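Side-chain contacts in MB2760 (Mycobacterium tuberculosis, PDB 2BNG), which hydrolyses long or bulky lipophilic epoxides, such as 9,10-epoxystearic acid and cholesterol 5,6-oxide, to diols in vitro, its physiological substrates being still unidentified: residues C[22-27]-C[34-39]; C[38-43]-C[59-64]; C[12-17]-C[80-85]; C[49-54]-C[124-129]. All coordinates share one frame; numbering follows the deposited sequence.

The four contacts illustrate how one sheet is dressed with helices on an NTF2-like domain of the limonene-1,2-epoxide hydrolase family. Contacts 1 and 2, centres about 10 Å apart, share A38 and A39 at the end of helix 33-39. Along the chain both lie between the two segments of contact 3, which sets the start of helix 13-30, the helix of contact 1, over strand 72-83, outermost in the sheet within this chain. Contact 4 alternates with contacts 2 and 3 and uses the other outermost strand, 52-55, whose I54 packs against T60 and L63 of contact 2. Contacts 1 and 4 flank opposite sides of the chain's centre, yet F24 and F124 both lie near active-site D122.

Contact 1: residues C[22-27]-C[34-39]; sequences EAFLNA and DTVDAA
A27 of helix 13-30 sets its methyl between two side chains of helix 33-39 and shares the apolar contact with F24. The pair is a helical hairpin: the short segments run roughly antiparallel, at 144° between their directions, with axes 8.9 Å apart.

Among the aliphatic contacts, A27 CB lies 3.8 Å from V36 CG2 and also 3.8 Å from T35 CG2. T35 offers its methyl rather than its hydroxyl, because CG2 lies anti to the backbone N while OG1 turns back to hydrogen-bond with D32, just before the helix.

The aromatic contacts belong to F24. Its chi1 of 166° swings the ring beyond its own helix, so that CE1 comes 4.1 Å from V36 CG1, which meets the ring at its edge and near its plane. Further along helix 33-39, the A39 methyl lies 3.9 Å from F24 CD1. The F24 ring also meets W120 edge-to-face, and its side chain is about 7 Å from that of D122, the proton acceptor of the active site.

D37 points away from helix 13-30, and D34 and D37 both form salt bridges to R65. No hydrogen bond joins the two segments, so their hold is one of shape and apolar burial, with F24 carrying it from the hairpin toward the catalytic region.

Contact 2: residues C[38-43]-C[59-64]; sequences AALGDD and RTATLL
L40 reaches from the exit of helix 33-39 to T60 and A61 of helix 57-65, in a small, buried contact between the short strand 40-41 and helix 57-65 within the NTF2-like fold of this epoxide hydrolase. It is the first residue to leave helical geometry; A39, at the helix end, and G41, in the strand, both hydrogen-bond through their backbones with I117.

The closer part is almost entirely the work of one branch of L40. With chi1 at -59°, CG lies anti to the carbonyl carbon, and the extended chi2 of 178° carries the branch on toward helix 57-65. The side chains of L40 and T60 cross at about a right angle, and T60 presents its methyl: L40 CD1 is 4.1 Å from T60 CG2. The other branch serves a different neighbour, for L40 CD2 packs against the F24 ring of helix 13-30. L40 thus lies between two helices, one touching each methyl. T60 is equally divided in its roles, since OG1 hydrogen-bonds to the carbonyl oxygen of G56 in the preceding turn while the side chain also packs on L44, Y46 and I54.

The looser side begins where the chain turns at D42 and D43, both exposed. D42 makes a weak, long ion pair with R58, and its backbone hydrogen-bonds with G57, but neither aspartate packs against 59-64. R59 is likewise exposed and does not touch 38-43. Back in the buried part, the same leucine methyl finishes the contact on the next helical residue, with L40 CD1 4.2 Å from A61 CB.

Contact 3: residues C[12-17]-C[80-85]; sequences PETTEA and IGADGA
T14, in the first turn of helix 13-30, lies across from A82 near the end of strand 72-83, and their side-chain orientation sets the shape of the contact. The CB of A82 points toward the helix and meets T14 twice: its methyl lies 4.0 Å from T14 O and 4.1 Å from T14 OG1. T14 is turned differently, its CB lying along the helix flank rather than facing the strand. A chi1 of -102°, away from the usual staggered positions, leaves OG1 between A82 and the turn that follows, 3.9 Å from G84 O, with no hydrogen bond.

One helical turn on, A17 faces the strand side, and its CB approaches A85 O at 4.4 Å. G84 has positive phi, which lets the chain reverse toward strand 86-97, where V87 also packs on A17.

D83 points the other way, and its carboxylate hydrogen-bonds to I80 N of the second subunit, while I80 N of this chain donates in turn to D83 OD2 of that subunit. One side of the strand end receives the helix and the other joins the subunit interface, an example of a helix start packed over the outermost strand, within this chain, of an NTF2-like sheet.

Contact 4: residues C[49-54]-C[124-129]; sequences VGFSRI and FDVYDM
F51 and F124 bring their rings together as nearly parallel but widely slid plates, planes at 25° and centroids 5.6 Å apart, barely overlapping. The closest approach, F51 CD2 to F124 CE2, is 3.8 Å. V126 comes to the edge of the F51 ring, near its plane, with CG1 close to CZ.

A chi1 of 47° brings F124 here, with CG between the backbone N and the carbonyl carbon. A water lies over the centre of one face of the F124 ring, 3.8 Å above its plane; it can donate to V49 O, 2.7 Å away, and accepts from F124 N at 3.1 Å, bridging the two backbones.

Farther out, D125 is the N-cap of helix 126-139. Its OD2 accepts from D128 N at 3.2 Å, met from above the carboxylate plane, and OD1 takes a weak bond from Y127 N and a further bond from V126 N of the second subunit, whose Y127 also meets the F51 ring. F51 and S52 form a classic beta bulge opposite N48.

F124 approaches D122, the active-site proton acceptor, to about 5 Å between side chains. The contact joins the bulged start of strand 52-55 to the junction of strand 116-123 with helix 126-139.

Contact 1: residues C[22-27]-C[34-39]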
# COMPACT_ATOMS: atom_id res chain seq x y z
N GLU C 22 -20.46 -19.07 -19.66
CA GLU C 22 -19.78 -19.31 -18.39
C GLU C 22 -20.76 -19.41 -17.22
O GLU C 22 -20.65 -20.32 -16.38
CB GLU C 22 -18.76 -18.22 -18.13
CG GLU C 22 -17.54 -18.30 -19.00
CD GLU C 22 -16.61 -17.11 -18.81
OE1 GLU C 22 -17.12 -16.00 -18.51
OE2 GLU C 22 -15.38 -17.28 -18.97
N ALA C 23 -21.70 -18.46 -17.15
CA ALA C 23 -22.74 -18.50 -16.10
C ALA C 23 -23.52 -19.82 -16.18
O ALA C 23 -23.76 -20.47 -15.16
CB ALA C 23 -23.65 -17.30 -16.19
N PHE C 24 -23.87 -20.24 -17.39
CA PHE C 24 -24.61 -21.48 -17.53
C PHE C 24 -23.84 -22.73 -17.05
O PHE C 24 -24.38 -23.54 -16.31
CB PHE C 24 -25.11 -21.65 -18.97
CG PHE C 24 -25.60 -23.03 -19.25
CD1 PHE C 24 -26.77 -23.50 -18.68
CD2 PHE C 24 -24.85 -23.88 -20.07
CE1 PHE C 24 -27.21 -24.79 -18.92
CE2 PHE C 24 -25.27 -25.18 -20.34
CZ PHE C 24 -26.47 -25.64 -19.76
N LEU C 25 -22.59 -22.87 -17.46
CA LEU C 25 -21.77 -24.01 -17.07
C LEU C 25 -21.45 -24.05 -15.57
O LEU C 25 -21.49 -25.13 -14.96
CB LEU C 25 -20.50 -24.10 -17.93
CG LEU C 25 -20.81 -24.42 -19.41
CD1 LEU C 25 -19.58 -24.12 -20.27
CD2 LEU C 25 -21.29 -25.87 -19.62
N ASN C 26 -21.18 -22.89 -14.96
CA ASN C 26 -21.05 -22.84 -13.50
C ASN C 26 -22.37 -23.23 -12.85
O ASN C 26 -22.38 -23.94 -11.85
CB ASN C 26 -20.54 -21.48 -13.00
CG ASN C 26 -19.06 -21.24 -13.36
OD1 ASN C 26 -18.20 -22.12 -13.19
ND2 ASN C 26 -18.77 -20.06 -13.88
N ALA C 27 -23.48 -22.79 -13.43
CA ALA C 27 -24.78 -23.11 -12.87
C ALA C 27 -25.06 -24.60 -12.83
O ALA C 27 -25.62 -25.10 -11.85
CB ALA C 27 -25.90 -22.37 -13.63
N ASP C 34 -32.42 -22.69 -11.17
CA ASP C 34 -33.15 -21.53 -11.64
C ASP C 34 -32.34 -20.69 -12.65
O ASP C 34 -32.91 -20.15 -13.60
CB ASP C 34 -33.63 -20.68 -10.48
CG ASP C 34 -34.57 -21.42 -9.56
OD1 ASP C 34 -34.95 -20.87 -8.54
OD2 ASP C 34 -34.95 -22.56 -9.83
N THR C 35 -31.03 -20.59 -12.44
CA THR C 35 -30.15 -19.99 -13.45
C THR C 35 -30.08 -20.85 -14.73
O THR C 35 -30.05 -20.31 -15.84
CB THR C 35 -28.75 -19.71 -12.89
OG1 THR C 35 -28.87 -18.83 -11.76
CG2 THR C 35 -27.83 -19.09 -13.93
N VAL C 36 -30.04 -22.17 -14.57
CA VAL C 36 -30.09 -23.08 -15.72
C VAL C 36 -31.38 -22.83 -16.54
O VAL C 36 -31.33 -22.71 -17.77
CB VAL C 36 -29.98 -24.55 -15.28
CG1 VAL C 36 -30.39 -25.49 -16.43
CG2 VAL C 36 -28.56 -24.85 -14.76
N ASP C 37 -32.51 -22.73 -15.85
CA ASP C 37 -33.80 -22.37 -16.46
C ASP C 37 -33.84 -21.05 -17.20
O ASP C 37 -34.38 -20.95 -18.29
CB ASP C 37 -34.89 -22.32 -15.40
CG ASP C 37 -35.42 -23.67 -15.06
OD1 ASP C 37 -35.49 -24.51 -15.97
OD2 ASP C 37 -35.75 -23.91 -13.89
N ALA C 38 -33.29 -20.02 -16.57
CA ALA C 38 -33.20 -18.71 -17.21
C ALA C 38 -32.25 -18.70 -18.41
O ALA C 38 -32.47 -17.94 -19.36
CB ALA C 38 -32.79 -17.67 -16.19
N ALA C 39 -31.21 -19.55 -18.38
CA ALA C 39 -30.15 -19.53 -19.40
C ALA C 39 -30.56 -20.17 -20.73
O ALA C 39 -30.01 -19.84 -21.77
CB ALA C 39 -28.89 -20.18 -18.87

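Contact 2: residues C[38-43]-C[59-64]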
# COMPACT_ATOMS: atom_id res chain seq x y z
N ALA C 38 -33.29 -20.02 -16.57
CA ALA C 38 -33.20 -18.71 -17.21
C ALA C 38 -32.25 -18.70 -18.41
O ALA C 38 -32.47 -17.94 -19.36
CB ALA C 38 -32.79 -17.67 -16.19
N ALA C 39 -31.21 -19.55 -18.38
CA ALA C 39 -30.15 -19.53 -19.40
C ALA C 39 -30.56 -20.17 -20.73
O ALA C 39 -30.01 -19.84 -21.77
CB ALA C 39 -28.89 -20.18 -18.87
N LEU C 40 -31.53 -21.09 -20.70
CA LEU C 40 -31.80 -21.91 -21.89
C LEU C 40 -32.99 -21.40 -22.67
O LEU C 40 -34.09 -21.29 -22.13
CB LEU C 40 -31.98 -23.39 -21.53
CG LEU C 40 -30.82 -24.11 -20.83
CD1 LEU C 40 -31.20 -25.56 -20.50
CD2 LEU C 40 -29.53 -24.05 -21.65
N GLY C 41 -32.78 -21.09 -23.94
CA GLY C 41 -33.85 -20.62 -24.80
C GLY C 41 -34.92 -21.68 -25.02
O GLY C 41 -34.64 -22.88 -25.03
N ASP C 42 -36.15 -21.23 -25.22
CA ASP C 42 -37.28 -22.12 -25.50
C ASP C 42 -37.06 -23.10 -26.65
O ASP C 42 -37.48 -24.25 -26.56
CB ASP C 42 -38.56 -21.32 -25.72
CG ASP C 42 -39.16 -20.80 -24.42
OD1 ASP C 42 -40.09 -19.96 -24.47
OD2 ASP C 42 -38.70 -21.22 -23.33
N ASP C 43 -36.37 -22.68 -27.69
CA ASP C 43 -36.06 -23.56 -28.81
C ASP C 43 -34.63 -24.10 -28.84
O ASP C 43 -34.10 -24.41 -29.91
CB ASP C 43 -36.40 -22.89 -30.11
CG ASP C 43 -37.89 -22.80 -30.32
OD1 ASP C 43 -38.31 -22.88 -31.47
OD2 ASP C 43 -38.67 -22.68 -29.36
N ARG C 59 -37.66 -28.74 -21.59
CA ARG C 59 -37.50 -30.15 -21.47
C ARG C 59 -36.07 -30.50 -21.03
O ARG C 59 -35.90 -31.38 -20.19
CB ARG C 59 -37.90 -30.80 -22.78
CG ARG C 59 -37.71 -32.27 -22.81
CD ARG C 59 -38.69 -32.90 -23.73
NE ARG C 59 -38.06 -33.86 -24.60
CZ ARG C 59 -38.26 -33.95 -25.91
NH1 ARG C 59 -39.11 -33.18 -26.52
NH2 ARG C 59 -37.64 -34.84 -26.62
N THR C 60 -35.07 -29.79 -21.58
CA THR C 60 -33.66 -29.99 -21.19
C THR C 60 -33.42 -29.52 -19.75
O THR C 60 -32.75 -30.22 -18.97
CB THR C 60 -32.69 -29.27 -22.15
OG1 THR C 60 -32.85 -29.81 -23.47
CG2 THR C 60 -31.23 -29.43 -21.71
N ALA C 61 -33.97 -28.36 -19.41
CA ALA C 61 -33.86 -27.77 -18.08
C ALA C 61 -34.38 -28.70 -16.98
O ALA C 61 -33.71 -28.87 -15.96
CB ALA C 61 -34.52 -26.42 -18.02
N THR C 62 -35.55 -29.31 -17.20
CA THR C 62 -36.09 -30.20 -16.16
C THR C 62 -35.42 -31.58 -16.15
O THR C 62 -35.32 -32.22 -15.10
CB THR C 62 -37.68 -30.29 -16.09
OG1 THR C 62 -38.20 -30.90 -17.25
CG2 THR C 62 -38.30 -28.95 -16.03
N LEU C 63 -34.93 -32.02 -17.31
CA LEU C 63 -34.09 -33.22 -17.36
C LEU C 63 -32.86 -33.07 -16.46
O LEU C 63 -32.56 -33.95 -15.64
CB LEU C 63 -33.64 -33.50 -18.79
CG LEU C 63 -33.20 -34.93 -19.02
CD1 LEU C 63 -34.41 -35.85 -19.09
CD2 LEU C 63 -32.40 -35.02 -20.29
N LEU C 64 -32.17 -31.93 -16.63
CA LEU C 64 -31.00 -31.61 -15.84
C LEU C 64 -31.33 -31.44 -14.37
O LEU C 64 -30.64 -31.98 -13.50
CB LEU C 64 -30.30 -30.36 -16.38
CG LEU C 64 -29.63 -30.52 -17.75
CD1 LEU C 64 -29.21 -29.16 -18.29
CD2 LEU C 64 -28.45 -31.50 -17.73

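Contact 3: residues C[12-17]-C[80-85]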
# COMPACT_ATOMS: atom_id res chain seq x y z
N PRO C 12 -19.95 -5.22 -25.99
CA PRO C 12 -20.27 -6.05 -27.17
C PRO C 12 -20.93 -7.39 -26.86
O PRO C 12 -20.59 -8.06 -25.88
CB PRO C 12 -18.92 -6.26 -27.86
CG PRO C 12 -17.90 -6.01 -26.83
CD PRO C 12 -18.49 -5.11 -25.78
N GLU C 13 -21.87 -7.77 -27.73
CA GLU C 13 -22.59 -9.05 -27.63
C GLU C 13 -21.66 -10.24 -27.45
O GLU C 13 -22.03 -11.27 -26.90
CB GLU C 13 -23.50 -9.26 -28.85
CG GLU C 13 -24.60 -8.17 -28.97
CD GLU C 13 -25.30 -7.83 -27.63
OE1 GLU C 13 -26.00 -8.72 -27.08
OE2 GLU C 13 -25.16 -6.67 -27.15
N THR C 14 -20.43 -10.04 -27.89
CA THR C 14 -19.37 -11.01 -27.80
C THR C 14 -19.03 -11.35 -26.32
O THR C 14 -19.03 -12.52 -25.93
CB THR C 14 -18.17 -10.46 -28.62
OG1 THR C 14 -18.11 -11.13 -29.89
CG2 THR C 14 -16.88 -10.65 -27.98
N THR C 15 -18.78 -10.31 -25.51
CA THR C 15 -18.51 -10.44 -24.08
C THR C 15 -19.71 -11.00 -23.37
O THR C 15 -19.56 -11.84 -22.49
CB THR C 15 -18.21 -9.06 -23.47
OG1 THR C 15 -17.27 -8.38 -24.27
CG2 THR C 15 -17.65 -9.15 -22.13
N GLU C 16 -20.89 -10.52 -23.75
CA GLU C 16 -22.15 -11.01 -23.22
C GLU C 16 -22.36 -12.50 -23.44
O GLU C 16 -22.72 -13.22 -22.52
CB GLU C 16 -23.29 -10.26 -23.85
CG GLU C 16 -24.05 -9.54 -22.87
CD GLU C 16 -25.15 -8.78 -23.49
OE1 GLU C 16 -25.96 -9.28 -24.32
OE2 GLU C 16 -25.20 -7.63 -23.10
N ALA C 17 -22.13 -12.94 -24.68
CA ALA C 17 -22.34 -14.33 -25.06
C ALA C 17 -21.39 -15.26 -24.27
O ALA C 17 -21.82 -16.28 -23.73
CB ALA C 17 -22.18 -14.52 -26.56
N ILE C 80 -12.06 -20.29 -23.87
CA ILE C 80 -13.38 -19.92 -24.33
C ILE C 80 -13.26 -18.67 -25.19
O ILE C 80 -12.52 -17.77 -24.84
CB ILE C 80 -14.36 -19.71 -23.12
CG1 ILE C 80 -15.76 -19.31 -23.63
CG2 ILE C 80 -13.77 -18.72 -22.07
CD1 ILE C 80 -16.87 -19.45 -22.59
N GLY C 81 -13.97 -18.61 -26.30
CA GLY C 81 -13.91 -17.47 -27.21
C GLY C 81 -15.16 -17.41 -28.04
O GLY C 81 -15.91 -18.38 -28.08
N ALA C 82 -15.40 -16.30 -28.71
CA ALA C 82 -16.67 -16.07 -29.38
C ALA C 82 -16.48 -15.69 -30.83
O ALA C 82 -15.47 -15.15 -31.21
CB ALA C 82 -17.43 -14.99 -28.67
N ASP C 83 -17.49 -16.00 -31.62
CA ASP C 83 -17.54 -15.68 -33.04
C ASP C 83 -18.96 -15.16 -33.26
O ASP C 83 -19.88 -15.94 -33.54
CB ASP C 83 -17.27 -16.97 -33.81
CG ASP C 83 -17.43 -16.85 -35.32
OD1 ASP C 83 -17.74 -15.77 -35.87
OD2 ASP C 83 -17.23 -17.91 -35.97
N GLY C 84 -19.12 -13.85 -33.08
CA GLY C 84 -20.43 -13.24 -33.09
C GLY C 84 -21.28 -13.84 -31.98
O GLY C 84 -20.90 -13.76 -30.82
N ALA C 85 -22.42 -14.43 -32.35
CA ALA C 85 -23.29 -15.08 -31.38
C ALA C 85 -22.79 -16.49 -30.98
O ALA C 85 -23.25 -17.04 -30.00
CB ALA C 85 -24.73 -15.13 -31.93

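Contact 4: residues C[49-54]-C[124-129]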
# COMPACT_ATOMS: atom_id res chain seq x y z
N VAL C 49 -22.68 -34.86 -29.44
CA VAL C 49 -22.49 -35.21 -30.85
C VAL C 49 -22.30 -36.72 -31.04
O VAL C 49 -21.42 -37.32 -30.42
CB VAL C 49 -21.27 -34.47 -31.46
CG1 VAL C 49 -21.19 -34.61 -32.84
CG2 VAL C 49 -21.44 -33.13 -31.44
N GLY C 50 -23.15 -37.30 -31.89
CA GLY C 50 -23.13 -38.72 -32.19
C GLY C 50 -23.96 -39.54 -31.22
O GLY C 50 -24.09 -40.75 -31.40
N PHE C 51 -24.53 -38.91 -30.20
CA PHE C 51 -25.20 -39.68 -29.14
C PHE C 51 -26.63 -39.28 -28.79
O PHE C 51 -27.47 -40.14 -28.55
CB PHE C 51 -24.33 -39.77 -27.87
CG PHE C 51 -23.08 -40.56 -28.09
CD1 PHE C 51 -23.07 -41.94 -27.91
CD2 PHE C 51 -21.92 -39.94 -28.57
CE1 PHE C 51 -21.92 -42.69 -28.16
CE2 PHE C 51 -20.78 -40.68 -28.83
CZ PHE C 51 -20.78 -42.06 -28.63
N SER C 52 -26.91 -37.99 -28.73
CA SER C 52 -28.22 -37.55 -28.31
C SER C 52 -28.52 -36.18 -28.86
O SER C 52 -27.63 -35.32 -28.99
CB SER C 52 -28.34 -37.56 -26.78
OG SER C 52 -27.60 -36.53 -26.15
N ARG C 53 -29.79 -36.01 -29.21
CA ARG C 53 -30.34 -34.70 -29.50
C ARG C 53 -31.66 -34.48 -28.77
O ARG C 53 -32.56 -35.31 -28.82
CB ARG C 53 -30.51 -34.47 -31.00
CG ARG C 53 -31.02 -33.07 -31.20
CD ARG C 53 -31.33 -32.71 -32.62
NE ARG C 53 -30.10 -32.59 -33.35
CZ ARG C 53 -29.83 -33.39 -34.35
NH1 ARG C 53 -30.73 -34.29 -34.70
NH2 ARG C 53 -28.69 -33.27 -35.01
N ILE C 54 -31.76 -33.36 -28.08
CA ILE C 54 -32.98 -32.95 -27.41
C ILE C 54 -33.34 -31.57 -27.91
O ILE C 54 -32.46 -30.71 -28.09
CB ILE C 54 -32.82 -32.95 -25.87
CG1 ILE C 54 -32.70 -34.38 -25.35
CG2 ILE C 54 -34.00 -32.27 -25.19
CD1 ILE C 54 -32.49 -34.48 -23.83
N PHE C 124 -17.07 -34.94 -27.70
CA PHE C 124 -16.13 -35.73 -26.90
C PHE C 124 -15.80 -37.02 -27.67
O PHE C 124 -16.42 -37.31 -28.69
CB PHE C 124 -16.71 -36.08 -25.52
CG PHE C 124 -18.10 -36.61 -25.58
CD1 PHE C 124 -19.18 -35.77 -25.40
CD2 PHE C 124 -18.33 -37.94 -25.84
CE1 PHE C 124 -20.47 -36.25 -25.46
CE2 PHE C 124 -19.61 -38.45 -25.91
CZ PHE C 124 -20.69 -37.61 -25.73
N ASP C 125 -14.84 -37.79 -27.14
CA ASP C 125 -14.31 -39.01 -27.78
C ASP C 125 -14.65 -40.23 -26.91
O ASP C 125 -14.42 -40.21 -25.70
CB ASP C 125 -12.81 -38.79 -27.97
CG ASP C 125 -12.02 -40.06 -28.26
OD1 ASP C 125 -12.50 -40.98 -28.94
OD2 ASP C 125 -10.84 -40.11 -27.83
N VAL C 126 -15.20 -41.28 -27.51
CA VAL C 126 -15.57 -42.47 -26.72
C VAL C 126 -14.33 -43.11 -26.13
O VAL C 126 -14.37 -43.66 -25.04
CB VAL C 126 -16.42 -43.54 -27.49
CG1 VAL C 126 -17.67 -42.92 -28.10
CG2 VAL C 126 -15.59 -44.20 -28.57
N TYR C 127 -13.22 -43.02 -26.85
CA TYR C 127 -11.98 -43.60 -26.35
C TYR C 127 -11.49 -42.92 -25.04
O TYR C 127 -11.23 -43.58 -24.02
CB TYR C 127 -10.94 -43.56 -27.44
CG TYR C 127 -9.55 -43.96 -27.04
CD1 TYR C 127 -9.26 -45.25 -26.60
CD2 TYR C 127 -8.51 -43.04 -27.14
CE1 TYR C 127 -7.96 -45.61 -26.24
CE2 TYR C 127 -7.21 -43.39 -26.80
CZ TYR C 127 -6.94 -44.68 -26.35
OH TYR C 127 -5.66 -45.01 -26.00
N ASP C 128 -11.40 -41.59 -25.09
CA ASP C 128 -11.07 -40.78 -23.94
C ASP C 128 -12.04 -41.04 -22.80
O ASP C 128 -11.63 -41.11 -21.66
CB ASP C 128 -11.09 -39.30 -24.33
CG ASP C 128 -10.76 -38.39 -23.17
OD1 ASP C 128 -9.62 -38.44 -22.70
OD2 ASP C 128 -11.62 -37.62 -22.73
N MSE C 129 -13.32 -41.20 -23.12
CA MSE C 129 -14.35 -41.47 -22.13
C MSE C 129 -14.16 -42.85 -21.51
O MSE C 129 -14.31 -43.05 -20.30
CB MSE C 129 -15.74 -41.38 -22.75
CG MSE C 129 -16.85 -41.74 -21.77
SE MSE C 129 -17.50 -40.18 -21.05
CE MSE C 129 -17.99 -39.40 -22.91
O HOH W 1 -19.00 -36.61 -29.44